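Long-range contacts in KLLA0E08119p (PDB 3VA7), which probably carboxylates urea to urea-1-carboxylate with biotin, bicarbonate and ATP, this chain being the urea carboxylase part of a longer enzyme that also hydrolyses that product: residues E680-Q685 with I705-K710; S363-L368 with K415-G420; H870-H875 with K906-Y911. All blocks are in the same frame, centred on the assembly; numbering follows the deposited sequence.

Interaction 1: E680-Q685 with I705-K710; sequences EEYIEQ and IGPKPK
P707 is the first residue of 705-710 to meet the helix. Its carbonyl O takes a hydrogen bond from the hydroxyl of Y682, with OH to O 2.8 Å; the donor sits above the carbonyl plane, 39° out of it, so the phenol comes in over the peptide instead of at a lone pair. P707 CB packs against Y682 CE1 at 4.0 Å, while the Q685 side chain runs antiparallel to this proline and overlaps it at the end.

The K708 side chain leaves the backbone away from the helix, and its NZ makes a salt bridge with E1148. What K708 gives the contact is its backbone carbonyl, which lies obliquely by the phenol ring.

P709 lies against the ring face: its CA stands 3.4 Å from the centroid of the Y682 ring, only 6° off the ring normal, a CH-pi contact over the middle of the face. P709 CB also touches Y682 CE2 at 3.8 Å. Helix 680-688 thus packs on the loop leaving strand 701-705 of the mixed seven-stranded sheet of the carboxyltransferase A and B region. Y682 and P709 both reach F738, which is flanked by N737 and T739 of the biotin pocket.

At K710 the backbone passes the root of the tyrosine. The Y682 ring can lie along the loop because its CG is anti to the backbone N (chi1 -172°). The K710 chain bends in its outer half and crosses E681: CE runs 3.7 Å from E681 OE1, and NZ stops 4.0 Å from E681 OE2, too far for a salt bridge, though the charges should still attract.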
loop_
_atom_site.group_PDB
_atom_site.type_symbol
_atom_site.label_atom_id
_atom_site.label_comp_id
_atom_site.label_asym_id
_atom_site.label_seq_id
_atom_site.Cartn_x
_atom_site.Cartn_y
_atom_site.Cartn_z
ATOM N N GLU A 680 -26.507 -31.323 17.302
ATOM C CA GLU A 680 -27.283 -31.887 16.174
ATOM C C GLU A 680 -28.333 -30.948 15.617
ATOM O O GLU A 680 -28.272 -30.607 14.446
ATOM C CB GLU A 680 -27.993 -33.181 16.589
ATOM C CG GLU A 680 -27.315 -34.504 16.177
ATOM C CD GLU A 680 -27.374 -34.706 14.683
ATOM O OE1 GLU A 680 -26.313 -34.994 14.038
ATOM O OE2 GLU A 680 -28.511 -34.528 14.166
ATOM N N GLU A 681 -29.304 -30.532 16.439
ATOM C CA GLU A 681 -30.410 -29.714 15.902
ATOM C C GLU A 681 -29.922 -28.397 15.330
ATOM O O GLU A 681 -30.427 -27.931 14.286
ATOM C CB GLU A 681 -31.610 -29.532 16.853
ATOM C CG GLU A 681 -31.320 -29.141 18.286
ATOM C CD GLU A 681 -32.556 -28.518 18.980
ATOM O OE1 GLU A 681 -32.613 -28.583 20.239
ATOM O OE2 GLU A 681 -33.474 -27.969 18.280
ATOM N N TYR A 682 -28.913 -27.810 15.971
ATOM C CA TYR A 682 -28.387 -26.569 15.427
ATOM C C TYR A 682 -27.780 -26.724 14.012
ATOM O O TYR A 682 -28.013 -25.862 13.135
ATOM C CB TYR A 682 -27.489 -25.778 16.390
ATOM C CG TYR A 682 -27.201 -24.461 15.755
ATOM C CD1 TYR A 682 -28.196 -23.487 15.651
ATOM C CD2 TYR A 682 -25.964 -24.220 15.149
ATOM C CE1 TYR A 682 -27.964 -22.288 15.009
ATOM C CE2 TYR A 682 -25.716 -23.002 14.484
ATOM C CZ TYR A 682 -26.723 -22.041 14.422
ATOM O OH TYR A 682 -26.464 -20.853 13.778
ATOM N N ILE A 683 -27.039 -27.818 13.792
ATOM C CA ILE A 683 -26.611 -28.199 12.431
ATOM C C ILE A 683 -27.779 -28.323 11.425
ATOM O O ILE A 683 -27.709 -27.813 10.284
ATOM C CB ILE A 683 -25.814 -29.516 12.425
ATOM C CG1 ILE A 683 -24.686 -29.463 13.476
ATOM C CG2 ILE A 683 -25.326 -29.799 11.021
ATOM C CD1 ILE A 683 -23.756 -30.736 13.527
ATOM N N GLU A 684 -28.847 -29.002 11.840
ATOM C CA GLU A 684 -30.078 -29.014 11.054
ATOM C C GLU A 684 -30.571 -27.601 10.821
ATOM O O GLU A 684 -30.731 -27.207 9.656
ATOM C CB GLU A 684 -31.206 -29.814 11.715
ATOM C CG GLU A 684 -30.763 -31.030 12.506
ATOM C CD GLU A 684 -31.953 -31.912 12.893
ATOM O OE1 GLU A 684 -33.092 -31.568 12.458
ATOM O OE2 GLU A 684 -31.745 -32.941 13.608
ATOM N N GLN A 685 -30.802 -26.833 11.897
ATOM C CA GLN A 685 -31.346 -25.484 11.712
ATOM C C GLN A 685 -30.447 -24.684 10.805
ATOM O O GLN A 685 -30.960 -23.874 10.035
ATOM C CB GLN A 685 -31.425 -24.666 12.985
ATOM C CG GLN A 685 -31.995 -25.304 14.211
ATOM C CD GLN A 685 -32.091 -24.276 15.313
ATOM O OE1 GLN A 685 -32.419 -23.101 15.045
ATOM N NE2 GLN A 685 -31.809 -24.690 16.550
ATOM N N ILE A 705 -27.387 -12.719 9.502
ATOM C CA ILE A 705 -28.299 -12.712 10.624
ATOM C C ILE A 705 -29.158 -13.977 10.510
ATOM O O ILE A 705 -29.754 -14.235 9.458
ATOM C CB ILE A 705 -29.224 -11.444 10.618
ATOM C CG1 ILE A 705 -28.385 -10.138 10.555
ATOM C CG2 ILE A 705 -30.097 -11.433 11.890
ATOM C CD1 ILE A 705 -29.029 -8.940 9.789
ATOM N N GLY A 706 -29.216 -14.754 11.585
ATOM C CA GLY A 706 -30.131 -15.871 11.659
ATOM C C GLY A 706 -30.088 -16.580 12.992
ATOM O O GLY A 706 -29.759 -15.987 14.030
ATOM N N PRO A 707 -30.397 -17.866 12.991
ATOM C CA PRO A 707 -30.615 -18.555 14.278
ATOM C C PRO A 707 -29.348 -18.641 15.090
ATOM O O PRO A 707 -28.283 -18.798 14.534
ATOM C CB PRO A 707 -31.058 -19.957 13.863
ATOM C CG PRO A 707 -30.482 -20.152 12.408
ATOM C CD PRO A 707 -30.270 -18.771 11.827
ATOM N N LYS A 708 -29.481 -18.586 16.403
ATOM C CA LYS A 708 -28.351 -18.547 17.308
ATOM C C LYS A 708 -27.884 -19.941 17.593
ATOM O O LYS A 708 -28.680 -20.812 17.655
ATOM C CB LYS A 708 -28.742 -17.806 18.598
ATOM C CG LYS A 708 -29.198 -16.353 18.352
ATOM C CD LYS A 708 -28.196 -15.503 17.485
ATOM C CE LYS A 708 -28.824 -14.198 16.964
ATOM N NZ LYS A 708 -29.551 -13.403 18.046
ATOM N N PRO A 709 -26.579 -20.167 17.766
ATOM C CA PRO A 709 -26.075 -21.566 17.939
ATOM C C PRO A 709 -26.352 -22.240 19.264
ATOM O O PRO A 709 -26.470 -21.577 20.302
ATOM C CB PRO A 709 -24.546 -21.442 17.764
ATOM C CG PRO A 709 -24.334 -20.109 17.112
ATOM C CD PRO A 709 -25.480 -19.210 17.559
ATOM N N LYS A 710 -26.434 -23.562 19.225
ATOM C CA LYS A 710 -26.489 -24.310 20.444
ATOM C C LYS A 710 -25.210 -25.095 20.476
ATOM O O LYS A 710 -24.917 -25.886 19.576
ATOM C CB LYS A 710 -27.733 -25.217 20.509
ATOM C CG LYS A 710 -29.028 -24.599 19.995
ATOM C CD LYS A 710 -30.119 -25.631 19.956
ATOM C CE LYS A 710 -31.433 -25.052 20.453
ATOM N NZ LYS A 710 -32.149 -24.359 19.395
#

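Interaction 2: S363-L368 with K415-G420; sequences SIEARL and KIIVHG
E365 and I417 face each other as a non-hydrogen-bonded pair of two antiparallel strands, and their side chains run together off the same face of the sheet. Followed outward, the glutamate first lays CB 4.0 Å from I417 CG1. CG stays with the same branch, and the extended chain, with CG anti to the backbone N (chi1 171°), then carries the carboxylate across to K415, the next residue of its strand on the same face. There E365 CD is 3.8 Å from K415 CD. At the tip, E365 OE1 rests 3.3 Å from K415 CD, against the aliphatic part of the lysine, and makes a long salt bridge of 3.9 Å to K415 NZ. The ammonium has a firmer partner in the carbonyl of V324. E365 OE2 lies close to the carboxylate of E268.

Around this side chain, I364 with V418 and A366 with I416 are hydrogen-bonded pairs. V418 O is gripped twice: I364 N and S363 OG, the latter at 2.9 Å, approach it from opposite faces of its plane. L368 CB meets I416 CD1 at 4.1 Å.

Strand 362-372 is an inner strand here, with 264-270 as its other neighbour. Helix 423-435 packs over I364, I416 and V418, and helix 326-333 over S363, E365 and I417, within the biotin carboxylase part of the enzyme. The carboxylates of E365 and E268 lie close together; R367, salt-bridged to E268, and the more distant K415 ammonium probably offset their negative charge between them.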
loop_
_atom_site.group_PDB
_atom_site.type_symbol
_atom_site.label_atom_id
_atom_site.label_comp_id
_atom_site.label_asym_id
_atom_site.label_seq_id
_atom_site.Cartn_x
_atom_site.Cartn_y
_atom_site.Cartn_z
ATOM N N SER A 363 25.018 14.944 -24.863
ATOM C CA SER A 363 24.427 14.504 -23.632
ATOM C C SER A 363 23.140 15.219 -23.404
ATOM O O SER A 363 23.017 16.384 -23.751
ATOM C CB SER A 363 25.384 14.700 -22.451
ATOM O OG SER A 363 24.732 14.519 -21.224
ATOM N N ILE A 364 22.163 14.481 -22.871
ATOM C CA ILE A 364 20.846 15.033 -22.616
ATOM C C ILE A 364 20.214 14.607 -21.284
ATOM O O ILE A 364 20.516 13.543 -20.735
ATOM C CB ILE A 364 19.868 14.978 -23.856
ATOM C CG1 ILE A 364 18.479 14.660 -23.380
ATOM C CG2 ILE A 364 20.347 14.126 -25.155
ATOM C CD1 ILE A 364 17.635 15.881 -23.410
ATOM N N GLU A 365 19.387 15.495 -20.753
ATOM C CA GLU A 365 18.845 15.391 -19.406
ATOM C C GLU A 365 17.331 15.561 -19.485
ATOM O O GLU A 365 16.856 16.439 -20.190
ATOM C CB GLU A 365 19.417 16.486 -18.487
ATOM C CG GLU A 365 18.713 16.541 -17.156
ATOM C CD GLU A 365 19.306 17.536 -16.178
ATOM O OE1 GLU A 365 20.081 17.100 -15.297
ATOM O OE2 GLU A 365 18.983 18.739 -16.261
ATOM N N ALA A 366 16.590 14.727 -18.765
ATOM C CA ALA A 366 15.144 14.883 -18.632
ATOM C C ALA A 366 14.833 15.023 -17.145
ATOM O O ALA A 366 15.449 14.359 -16.282
ATOM C CB ALA A 366 14.395 13.655 -19.235
ATOM N N ARG A 367 13.882 15.883 -16.827
ATOM C CA ARG A 367 13.591 16.130 -15.431
ATOM C C ARG A 367 12.328 15.394 -14.994
ATOM O O ARG A 367 11.210 15.788 -15.370
ATOM C CB ARG A 367 13.394 17.621 -15.231
ATOM C CG ARG A 367 14.494 18.529 -15.738
ATOM C CD ARG A 367 14.404 19.843 -14.925
ATOM N NE ARG A 367 15.380 20.852 -15.306
ATOM C CZ ARG A 367 15.382 22.088 -14.814
ATOM N NH1 ARG A 367 14.470 22.456 -13.927
ATOM N NH2 ARG A 367 16.284 22.962 -15.212
ATOM N N LEU A 368 12.493 14.347 -14.196
ATOM C CA LEU A 368 11.356 13.626 -13.634
ATOM C C LEU A 368 10.774 14.364 -12.454
ATOM O O LEU A 368 11.433 14.497 -11.422
ATOM C CB LEU A 368 11.745 12.209 -13.196
ATOM C CG LEU A 368 10.613 11.199 -12.844
ATOM C CD1 LEU A 368 9.949 10.600 -14.100
ATOM C CD2 LEU A 368 11.134 10.066 -11.926
ATOM N N LYS A 415 16.819 13.382 -12.038
ATOM C CA LYS A 415 17.245 13.939 -13.289
ATOM C C LYS A 415 17.951 12.777 -13.949
ATOM O O LYS A 415 18.850 12.146 -13.350
ATOM C CB LYS A 415 18.175 15.109 -13.086
ATOM C CG LYS A 415 17.481 16.287 -12.521
ATOM C CD LYS A 415 18.404 17.497 -12.499
ATOM C CE LYS A 415 19.493 17.351 -11.452
ATOM N NZ LYS A 415 20.592 18.300 -11.625
ATOM N N ILE A 416 17.486 12.469 -15.155
ATOM C CA ILE A 416 17.926 11.317 -15.896
ATOM C C ILE A 416 18.828 11.799 -17.015
ATOM O O ILE A 416 18.374 12.500 -17.914
ATOM C CB ILE A 416 16.705 10.535 -16.411
ATOM C CG1 ILE A 416 15.962 9.975 -15.200
ATOM C CG2 ILE A 416 17.122 9.371 -17.300
ATOM C CD1 ILE A 416 14.487 10.051 -15.313
ATOM N N ILE A 417 20.098 11.444 -16.909
ATOM C CA ILE A 417 21.150 11.938 -17.792
ATOM C C ILE A 417 21.930 10.842 -18.598
ATOM O O ILE A 417 22.563 9.903 -18.049
ATOM C CB ILE A 417 22.127 12.791 -16.993
ATOM C CG1 ILE A 417 21.316 13.803 -16.174
ATOM C CG2 ILE A 417 23.177 13.464 -17.878
ATOM C CD1 ILE A 417 21.825 13.900 -14.735
ATOM N N VAL A 418 21.940 11.063 -19.900
ATOM C CA VAL A 418 22.426 10.115 -20.870
ATOM C C VAL A 418 23.586 10.742 -21.717
ATOM O O VAL A 418 23.586 11.954 -21.966
ATOM C CB VAL A 418 21.185 9.735 -21.684
ATOM C CG1 VAL A 418 21.316 10.034 -23.140
ATOM C CG2 VAL A 418 20.765 8.344 -21.352
ATOM N N HIS A 419 24.576 9.939 -22.102
ATOM C CA HIS A 419 25.810 10.424 -22.787
ATOM C C HIS A 419 25.981 9.553 -23.994
ATOM O O HIS A 419 26.241 8.338 -23.858
ATOM C CB HIS A 419 27.076 10.230 -21.940
ATOM C CG HIS A 419 28.288 10.918 -22.505
ATOM N ND1 HIS A 419 29.587 10.610 -22.117
ATOM C CD2 HIS A 419 28.393 11.908 -23.434
ATOM C CE1 HIS A 419 30.430 11.391 -22.776
ATOM N NE2 HIS A 419 29.729 12.179 -23.586
ATOM N N GLY A 420 25.810 10.145 -25.168
ATOM C CA GLY A 420 25.972 9.408 -26.413
ATOM C C GLY A 420 27.078 9.966 -27.291
ATOM O O GLY A 420 27.598 11.075 -27.040
#

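Interaction 3: H870-H875 with K906-Y911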
loop_
_atom_site.group_PDB
_atom_site.type_symbol
_atom_site.label_atom_id
_atom_site.label_comp_id
_atom_site.label_asym_id
_atom_site.label_seq_id
_atom_site.Cartn_x
_atom_site.Cartn_y
_atom_site.Cartn_z
ATOM N N HIS A 870 7.385 -31.030 6.370
ATOM C CA HIS A 870 8.659 -31.495 5.865
ATOM C C HIS A 870 8.489 -32.828 5.107
ATOM O O HIS A 870 9.121 -33.039 4.089
ATOM C CB HIS A 870 9.668 -31.589 7.001
ATOM C CG HIS A 870 10.908 -32.337 6.652
ATOM N ND1 HIS A 870 11.961 -31.761 5.965
ATOM C CD2 HIS A 870 11.281 -33.621 6.906
ATOM C CE1 HIS A 870 12.927 -32.655 5.810
ATOM N NE2 HIS A 870 12.541 -33.790 6.378
ATOM N N GLN A 871 7.605 -33.697 5.568
ATOM C CA GLN A 871 7.348 -34.934 4.916
ATOM C C GLN A 871 6.690 -34.781 3.566
ATOM O O GLN A 871 6.904 -35.625 2.669
ATOM C CB GLN A 871 6.439 -35.796 5.780
ATOM C CG GLN A 871 7.142 -36.563 6.863
ATOM C CD GLN A 871 8.381 -37.290 6.353
ATOM O OE1 GLN A 871 9.317 -37.483 7.117
ATOM N NE2 GLN A 871 8.413 -37.660 5.049
ATOM N N VAL A 872 5.860 -33.759 3.408
ATOM C CA VAL A 872 5.285 -33.478 2.114
ATOM C C VAL A 872 6.376 -32.930 1.183
ATOM O O VAL A 872 6.370 -33.217 -0.011
ATOM C CB VAL A 872 4.068 -32.541 2.243
ATOM C CG1 VAL A 872 3.512 -32.115 0.899
ATOM C CG2 VAL A 872 2.973 -33.207 3.070
ATOM N N GLU A 873 7.339 -32.175 1.688
ATOM C CA GLU A 873 8.352 -31.638 0.779
ATOM C C GLU A 873 9.262 -32.736 0.267
ATOM O O GLU A 873 9.712 -32.723 -0.878
ATOM C CB GLU A 873 9.178 -30.510 1.410
ATOM C CG GLU A 873 8.426 -29.155 1.576
ATOM C CD GLU A 873 9.232 -28.172 2.452
ATOM O OE1 GLU A 873 9.206 -28.298 3.723
ATOM O OE2 GLU A 873 9.901 -27.268 1.880
ATOM N N ARG A 874 9.538 -33.680 1.148
ATOM C CA ARG A 874 10.387 -34.801 0.911
ATOM C C ARG A 874 9.772 -35.734 -0.146
ATOM O O ARG A 874 10.473 -36.218 -1.016
ATOM C CB ARG A 874 10.467 -35.534 2.212
ATOM C CG ARG A 874 11.760 -36.289 2.488
ATOM C CD ARG A 874 11.554 -37.111 3.759
ATOM N NE ARG A 874 12.274 -38.350 3.633
ATOM C CZ ARG A 874 11.738 -39.568 3.715
ATOM N NH1 ARG A 874 10.425 -39.795 3.981
ATOM N NH2 ARG A 874 12.568 -40.583 3.563
ATOM N N HIS A 875 8.473 -35.999 -0.070
ATOM C CA HIS A 875 7.840 -36.798 -1.098
ATOM C C HIS A 875 7.545 -35.973 -2.317
ATOM O O HIS A 875 7.122 -36.510 -3.320
ATOM C CB HIS A 875 6.535 -37.377 -0.602
ATOM C CG HIS A 875 6.739 -38.422 0.429
ATOM N ND1 HIS A 875 6.735 -39.770 0.130
ATOM C CD2 HIS A 875 7.007 -38.320 1.746
ATOM C CE1 HIS A 875 6.973 -40.447 1.236
ATOM N NE2 HIS A 875 7.115 -39.597 2.234
ATOM N N LYS A 906 -5.267 -40.239 2.098
ATOM C CA LYS A 906 -4.373 -41.372 2.256
ATOM C C LYS A 906 -2.863 -40.979 2.225
ATOM O O LYS A 906 -2.111 -41.476 3.036
ATOM C CB LYS A 906 -4.697 -42.466 1.235
ATOM C CG LYS A 906 -6.132 -42.994 1.261
ATOM C CD LYS A 906 -6.349 -44.002 0.142
ATOM C CE LYS A 906 -7.794 -44.421 -0.074
ATOM N NZ LYS A 906 -7.968 -44.856 -1.526
ATOM N N CYS A 907 -2.388 -40.106 1.345
ATOM C CA CYS A 907 -0.967 -39.836 1.471
ATOM C C CYS A 907 -0.667 -39.266 2.868
ATOM O O CYS A 907 0.386 -39.622 3.498
ATOM C CB CYS A 907 -0.432 -38.901 0.399
ATOM S SG CYS A 907 -0.661 -39.481 -1.277
ATOM N N LEU A 908 -1.584 -38.408 3.344
ATOM C CA LEU A 908 -1.380 -37.715 4.582
ATOM C C LEU A 908 -1.374 -38.690 5.750
ATOM O O LEU A 908 -0.456 -38.620 6.595
ATOM C CB LEU A 908 -2.386 -36.568 4.792
ATOM C CG LEU A 908 -2.314 -35.390 3.823
ATOM C CD1 LEU A 908 -3.412 -34.407 4.056
ATOM C CD2 LEU A 908 -0.956 -34.713 3.872
ATOM N N ILE A 909 -2.374 -39.582 5.813
ATOM C CA ILE A 909 -2.417 -40.590 6.864
ATOM C C ILE A 909 -1.088 -41.332 6.838
ATOM O O ILE A 909 -0.569 -41.729 7.875
ATOM C CB ILE A 909 -3.420 -41.703 6.571
ATOM C CG1 ILE A 909 -4.864 -41.195 6.360
ATOM C CG2 ILE A 909 -3.253 -42.876 7.582
ATOM C CD1 ILE A 909 -5.399 -40.489 7.427
ATOM N N ALA A 910 -0.530 -41.510 5.644
ATOM C CA ALA A 910 0.624 -42.352 5.500
ATOM C C ALA A 910 1.901 -41.621 5.810
ATOM O O ALA A 910 2.741 -42.153 6.567
ATOM C CB ALA A 910 0.669 -42.993 4.123
ATOM N N TYR A 911 2.070 -40.413 5.258
ATOM C CA TYR A 911 3.258 -39.628 5.632
ATOM C C TYR A 911 3.233 -39.395 7.158
ATOM O O TYR A 911 4.291 -39.171 7.778
ATOM C CB TYR A 911 3.297 -38.252 4.974
ATOM C CG TYR A 911 3.202 -38.179 3.466
ATOM C CD1 TYR A 911 2.652 -37.044 2.865
ATOM C CD2 TYR A 911 3.685 -39.217 2.638
ATOM C CE1 TYR A 911 2.566 -36.938 1.548
ATOM C CE2 TYR A 911 3.590 -39.120 1.293
ATOM C CZ TYR A 911 3.018 -37.970 0.739
ATOM O OH TYR A 911 2.868 -37.840 -0.620
#
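H875 and Y911 stack face to face, their ring centroids 4.1 Å apart and their planes inclined by 25°. The tyrosine pushes CE2 over the centre of the imidazole, 3.3 Å from H875 CG, and the two side chains run antiparallel, overlapping at their rings. In both residues CG lies opposite the carbonyl carbon (chi1 -70° in H875), which sends each ring across the gap to the other helix. The hydroxyl end of the phenol reaches back along the histidine to its CB.

Apolar contacts fill in beside the stack. V872 points across the Y911 side chain and brings CG2 to 3.9 Å from Y911 CD1; the same methyl meets L908 CD2 at 4.3 Å. Nearer the backbone, Q871 CB touches Y911 CB at 4.1 Å.

Hydrogen bonds to neighbouring loops hold the polar ends of the stacked pair: the bond between H875 NE2 and E914 probably fixes the rotation of the imidazole, while T877 holds just the hydroxyl end of the phenol.

The axes of the two helical segments pass 10.5 Å apart at 111°, a steep crossing bridged mainly by the Y911 ring. V872 continues onto I880 and M883 of strand 880-885, and L908 onto Y840 of strand 838-842. This is an alpha+beta arrangement, two helices packed on an antiparallel sheet in the carboxyltransferase C and D region.

Along the chain the contacts come in series: interaction 2 closes first, then interaction 1, then interaction 3, with no touch between any two. Interaction 2 belongs to the biotin carboxylase part and lies on the opposite side of the chain's centre from interaction 1, with about 69 Å between their centres; interaction 3 is about 57 Å from it, centre to centre. Interactions 1 and 3 are closer, about 37 Å between centres, and lie in the A/B and C/D regions of the carboxyltransferase. Biotin is bound in the carboxyltransferase, about 14 Å from the P709 side chain of interaction 1. The separation fits an enzyme whose biotin probably carries the carboxyl group between distant active sites.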